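Local structure of cellulose synthase 1 (Gluconacetobacter xylinus, 4I86) at residues Pro71-Arg76 / Ile83-Ile88. The protein belongs to the cellulose synthases and, through this C-terminal PilZ domain, probably binds the regulator cyclic di-GMP. Sequence-based numbering, arbitrary orientation.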
loop_
_atom_site.group_PDB
_atom_site.type_symbol
_atom_site.label_atom_id
_atom_site.label_comp_id
_atom_site.label_asym_id
_atom_site.label_seq_id
_atom_site.Cartn_x
_atom_site.Cartn_y
_atom_site.Cartn_z
ATOM N N PRO A 71 3.352 -6.047 3.091
ATOM C CA PRO A 71 4.686 -5.452 2.900
ATOM C C PRO A 71 4.704 -4.683 1.592
ATOM O O PRO A 71 3.973 -5.026 0.653
ATOM C CB PRO A 71 5.623 -6.667 2.781
ATOM C CG PRO A 71 4.849 -7.816 3.332
ATOM C CD PRO A 71 3.392 -7.516 3.024
ATOM N N ALA A 72 5.530 -3.651 1.525
ATOM C CA ALA A 72 5.589 -2.843 0.326
ATOM C C ALA A 72 6.871 -2.047 0.314
ATOM O O ALA A 72 7.701 -2.155 1.222
ATOM C CB ALA A 72 4.367 -1.922 0.221
ATOM N N ARG A 73 7.032 -1.267 -0.741
ATOM C CA ARG A 73 8.145 -0.349 -0.854
ATOM C C ARG A 73 7.574 1.014 -1.221
ATOM O O ARG A 73 6.840 1.117 -2.199
ATOM C CB ARG A 73 9.134 -0.857 -1.920
ATOM C CG ARG A 73 10.233 -1.760 -1.345
ATOM C CD ARG A 73 11.201 -2.306 -2.383
ATOM N NE ARG A 73 10.695 -3.522 -3.018
ATOM C CZ ARG A 73 11.439 -4.391 -3.706
ATOM N NH1 ARG A 73 12.750 -4.194 -3.852
ATOM N NH2 ARG A 73 10.865 -5.466 -4.242
ATOM N N ILE A 74 7.858 2.048 -0.426
ATOM C CA ILE A 74 7.482 3.389 -0.862
ATOM C C ILE A 74 8.496 3.816 -1.926
ATOM O O ILE A 74 9.704 3.640 -1.752
ATOM C CB ILE A 74 7.366 4.435 0.302
ATOM C CG1 ILE A 74 6.810 5.765 -0.239
ATOM C CG2 ILE A 74 8.706 4.640 1.004
ATOM C CD1 ILE A 74 6.197 6.673 0.812
ATOM N N ILE A 75 8.007 4.328 -3.051
ATOM C CA ILE A 75 8.912 4.653 -4.149
ATOM C C ILE A 75 8.944 6.153 -4.451
ATOM O O ILE A 75 9.923 6.658 -4.997
ATOM C CB ILE A 75 8.588 3.837 -5.438
ATOM C CG1 ILE A 75 7.156 4.091 -5.908
ATOM C CG2 ILE A 75 8.825 2.336 -5.206
ATOM C CD1 ILE A 75 6.879 3.625 -7.345
ATOM N N ARG A 76 7.873 6.857 -4.101
ATOM C CA ARG A 76 7.842 8.312 -4.220
ATOM C C ARG A 76 6.984 8.926 -3.127
ATOM O O ARG A 76 6.012 8.317 -2.673
ATOM C CB ARG A 76 7.301 8.747 -5.587
ATOM C CG ARG A 76 7.584 10.206 -5.930
ATOM C CD ARG A 76 6.477 10.800 -6.792
ATOM N NE ARG A 76 5.299 11.167 -6.002
ATOM C CZ ARG A 76 4.810 12.403 -5.905
ATOM N NH1 ARG A 76 5.388 13.404 -6.562
ATOM N NH2 ARG A 76 3.738 12.636 -5.155
ATOM N N ILE A 83 3.452 6.948 -3.085
ATOM C CA ILE A 83 3.262 5.886 -4.080
ATOM C C ILE A 83 4.012 4.632 -3.661
ATOM O O ILE A 83 5.201 4.686 -3.320
ATOM C CB ILE A 83 3.749 6.286 -5.496
ATOM C CG1 ILE A 83 3.122 7.615 -5.940
ATOM C CG2 ILE A 83 3.474 5.141 -6.493
ATOM C CD1 ILE A 83 1.602 7.603 -6.019
ATOM N N PHE A 84 3.326 3.491 -3.719
ATOM C CA PHE A 84 3.924 2.239 -3.254
ATOM C C PHE A 84 3.822 1.138 -4.304
ATOM O O PHE A 84 2.944 1.163 -5.159
ATOM C CB PHE A 84 3.218 1.760 -1.977
ATOM C CG PHE A 84 3.223 2.767 -0.853
ATOM C CD1 PHE A 84 4.117 2.647 0.195
ATOM C CD2 PHE A 84 2.323 3.826 -0.845
ATOM C CE1 PHE A 84 4.128 3.569 1.230
ATOM C CE2 PHE A 84 2.330 4.752 0.193
ATOM C CZ PHE A 84 3.233 4.620 1.225
ATOM N N ILE A 85 4.738 0.178 -4.222
ATOM C CA ILE A 85 4.597 -1.086 -4.924
ATOM C C ILE A 85 4.564 -2.215 -3.895
ATOM O O ILE A 85 5.332 -2.204 -2.942
ATOM C CB ILE A 85 5.763 -1.331 -5.912
ATOM C CG1 ILE A 85 7.106 -1.218 -5.184
ATOM C CG2 ILE A 85 5.694 -0.347 -7.073
ATOM C CD1 ILE A 85 8.302 -1.595 -6.042
ATOM N N TRP A 86 3.663 -3.173 -4.072
ATOM C CA TRP A 86 3.596 -4.323 -3.170
ATOM C C TRP A 86 4.866 -5.145 -3.254
ATOM O O TRP A 86 5.483 -5.229 -4.310
ATOM C CB TRP A 86 2.408 -5.212 -3.531
ATOM C CG TRP A 86 1.098 -4.471 -3.578
ATOM C CD1 TRP A 86 0.243 -4.379 -4.635
ATOM C CD2 TRP A 86 0.522 -3.700 -2.522
ATOM N NE1 TRP A 86 -0.846 -3.611 -4.297
ATOM C CE2 TRP A 86 -0.696 -3.183 -3.002
ATOM C CE3 TRP A 86 0.912 -3.411 -1.206
ATOM C CZ2 TRP A 86 -1.528 -2.397 -2.213
ATOM C CZ3 TRP A 86 0.092 -2.630 -0.431
ATOM C CH2 TRP A 86 -1.117 -2.125 -0.935
ATOM N N THR A 87 5.232 -5.750 -2.125
ATOM C CA THR A 87 6.296 -6.740 -2.020
ATOM C C THR A 87 5.626 -8.092 -1.768
ATOM O O THR A 87 4.934 -8.264 -0.768
ATOM C CB THR A 87 7.187 -6.447 -0.790
ATOM O OG1 THR A 87 7.873 -5.199 -0.968
ATOM C CG2 THR A 87 8.201 -7.545 -0.599
ATOM N N ILE A 88 5.828 -9.051 -2.659
ATOM C CA ILE A 88 5.141 -10.332 -2.556
ATOM C C ILE A 88 6.153 -11.478 -2.513
ATOM O O ILE A 88 6.744 -11.833 -3.538
ATOM C CB ILE A 88 4.194 -10.542 -3.769
ATOM C CG1 ILE A 88 3.196 -9.383 -3.902
ATOM C CG2 ILE A 88 3.449 -11.875 -3.646
ATOM C CD1 ILE A 88 2.153 -9.579 -5.000
HETATM O O HOH W 1 2.388 -6.957 -0.390
HETATM O O HOH W 2 9.502 -4.816 1.278
#
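Ile74 and Phe84 meet inside an antiparallel beta hairpin, where strand 66-77 pairs with strand 82-86 in the curled sheet of the PilZ domain. Arg73 and Ile85 form a hydrogen-bonded pair: Arg73 N gives to Ile85 O at 2.9 Å, and Ile85 N returns a bond that arrives in the carbonyl plane of Arg73. Between Ile74 and Arg76 the register slips by one residue in a classic beta bulge. Ile75 and Arg76 both face Ile83, whose O takes an almost straight bond from Ile75 N (2.8 Å, 177° at the hydrogen) while its N bonds to Arg76 O. On the buried face, Ile74 lies over the Phe84 ring, with CG1 4.2 Å from the ring centroid in a CH-pi contact and Ile74 CD1 3.6 Å from Phe84 CZ. The opposite face carries Arg73, Ile83, Ile85 and Arg76, and the bulged Ile75 joins the isoleucines there. A chi1 of 59° sets Ile75 CG1 3.3 Å from Ile83 O; Ile75 CD1 lies 3.8 Å from Ile83 CG2, and the CG2 branch meets Ile85 CG1. Past the strand end, Thr87 N still reaches Pro71 O (3.1 Å), coming from above the carbonyl plane, and a water gives hydrogen bonds to Pro71 O and Thr87 O. The hairpin sits between strands 55-63 and 40-44, which bond to Ala72 and Ile74 and to Phe84, respectively; Trp86 also packs on Val97 and Leu100 of helix 91-105, its NE1 bonded to Ser37 O.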